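YHR177W (Saccharomyces cerevisiae, PDB 4M8B) binds DNA through its WOPR domain, a fungal transcription-regulator domain of the Gti1/Pac2 family, carried by this fragment of a longer protein. Local coordinates at a contact of chain A with DNA. Residues are numbered along the deposited sequence; one frame, centred on the assembly and turned at random.

A contact of chain A with DNA. Residues 64-65, 81, 83, 122. With nucleotides of chain B.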
# COMPACT_ATOMS: atom_id res chain seq x y z
N ARG A 64 10.47 2.36 7.44
CA ARG A 64 9.12 2.05 7.87
C ARG A 64 8.20 3.25 7.66
O ARG A 64 8.51 4.37 8.08
CB ARG A 64 9.11 1.65 9.35
CG ARG A 64 10.10 0.56 9.70
CD ARG A 64 9.93 0.14 11.15
NE ARG A 64 10.99 -0.76 11.60
CZ ARG A 64 11.11 -1.20 12.84
NH1 ARG A 64 10.24 -0.82 13.77
NH2 ARG A 64 12.11 -2.01 13.17
N TRP A 65 7.07 3.01 7.01
CA TRP A 65 6.12 4.06 6.67
C TRP A 65 5.24 4.37 7.87
O TRP A 65 4.62 3.47 8.44
CB TRP A 65 5.27 3.60 5.48
CG TRP A 65 4.24 4.59 5.01
CD1 TRP A 65 2.90 4.54 5.24
CD2 TRP A 65 4.46 5.75 4.20
NE1 TRP A 65 2.27 5.60 4.63
CE2 TRP A 65 3.21 6.36 3.99
CE3 TRP A 65 5.60 6.34 3.64
CZ2 TRP A 65 3.07 7.53 3.25
CZ3 TRP A 65 5.46 7.49 2.90
CH2 TRP A 65 4.20 8.08 2.71
N LEU A 81 0.92 -7.31 2.87
CA LEU A 81 0.54 -7.20 4.27
C LEU A 81 -0.67 -6.27 4.35
O LEU A 81 -0.73 -5.27 3.64
CB LEU A 81 1.70 -6.66 5.11
CG LEU A 81 2.83 -7.66 5.36
CD1 LEU A 81 3.94 -7.05 6.21
CD2 LEU A 81 2.28 -8.91 6.01
N TYR A 83 -3.51 -4.13 6.95
CA TYR A 83 -3.76 -3.58 8.27
C TYR A 83 -5.12 -2.89 8.32
O TYR A 83 -5.60 -2.38 7.30
CB TYR A 83 -2.67 -2.58 8.64
CG TYR A 83 -1.25 -3.09 8.49
CD1 TYR A 83 -0.64 -3.13 7.24
CD2 TYR A 83 -0.51 -3.50 9.59
CE1 TYR A 83 0.66 -3.58 7.10
CE2 TYR A 83 0.79 -3.95 9.45
CZ TYR A 83 1.37 -3.99 8.20
OH TYR A 83 2.66 -4.44 8.06
N THR A 122 0.55 -3.27 1.99
CA THR A 122 1.94 -2.91 1.72
C THR A 122 2.65 -4.00 0.94
O THR A 122 2.27 -5.17 1.00
CB THR A 122 2.72 -2.64 3.03
OG1 THR A 122 2.76 -3.83 3.82
CG2 THR A 122 2.06 -1.52 3.83
P DG B 9 2.33 2.00 12.93
OP1 DG B 9 1.93 3.27 12.28
OP2 DG B 9 1.29 1.03 13.34
O5' DG B 9 3.39 1.25 11.99
C5' DG B 9 4.66 1.85 11.83
C4' DG B 9 5.55 1.07 10.89
O4' DG B 9 6.26 0.03 11.61
C3' DG B 9 4.88 0.34 9.74
O3' DG B 9 5.80 0.36 8.65
C2' DG B 9 4.60 -1.04 10.32
C1' DG B 9 5.77 -1.26 11.28
N9 DG B 9 5.49 -1.93 12.56
C8 DG B 9 4.34 -1.93 13.31
N7 DG B 9 4.45 -2.62 14.42
C5 DG B 9 5.76 -3.09 14.40
C6 DG B 9 6.47 -3.89 15.33
O6 DG B 9 6.08 -4.38 16.40
N1 DG B 9 7.78 -4.13 14.91
C2 DG B 9 8.33 -3.66 13.74
N2 DG B 9 9.61 -3.96 13.47
N3 DG B 9 7.67 -2.91 12.88
C4 DG B 9 6.40 -2.67 13.27
P DT B 10 5.46 -0.39 7.27
OP1 DT B 10 6.21 0.32 6.20
OP2 DT B 10 4.00 -0.53 7.17
O5' DT B 10 6.11 -1.83 7.45
C5' DT B 10 7.51 -1.93 7.63
C4' DT B 10 7.97 -3.36 7.87
O4' DT B 10 7.69 -3.77 9.23
C3' DT B 10 7.35 -4.44 6.98
O3' DT B 10 8.39 -5.23 6.37
C2' DT B 10 6.51 -5.24 7.98
C1' DT B 10 7.41 -5.15 9.21
N1 DT B 10 6.83 -5.59 10.53
C2 DT B 10 7.63 -6.29 11.42
O2 DT B 10 8.79 -6.59 11.22
N3 DT B 10 7.01 -6.63 12.60
C4 DT B 10 5.70 -6.36 12.96
O4 DT B 10 5.25 -6.72 14.05
C5 DT B 10 4.93 -5.63 11.98
C7 DT B 10 3.49 -5.26 12.25
C6 DT B 10 5.52 -5.28 10.83
O HOH W 1 3.71 -3.21 6.25
O HOH W 2 2.86 1.91 6.77
O HOH W 3 1.73 3.67 9.48
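The guanidinium of Arg64 lies nearly parallel to the base of paired DG9, shifted out over its N2 amino group at the minor-groove edge. DG9 N2 sits 2.9 Å above the guanidinium plane, displaced toward its rim. NH1 of Arg64 is 3.4 Å from DG9 C2. NH2 of Arg64 lies 3.2 Å from DG9 N2; both are donor nitrogens, so the contact is face packing and not a hydrogen bond. The chain is extended from CG to NE (chi2 -175°), which carries the guanidinium from the loop backbone past the DG9 sugar to the base. CB and CD pass beside O3' and O4' of that sugar. The next residue bonds to the phosphate of DT10. Trp65 N donates a nearly straight hydrogen bond to OP1 of DT10 (2.9 Å, 172° at H). The indole turns away from the DNA, with CG anti to the backbone N (chi1 -180°), and water 2 lies in plane at its edge. Waters 2 and 3 link Trp65 O to DT10 OP2 and DG9 OP1. On the other side of DT10, Thr122 OG1 lies in plane at the edge of the Tyr83 ring. Water 1 lies 2.7 Å from Thr122 OG1 and also meets the Tyr83 hydroxyl; it bonds to DT10 OP2 and O5'. Tyr83 OH approaches C2' of unpaired DT10 at 3.9 Å, and CE2 lies 4.1 Å from its methyl C7. Leu81 CD1 packs on C2'. The site helps the WOPR domain dock on DNA.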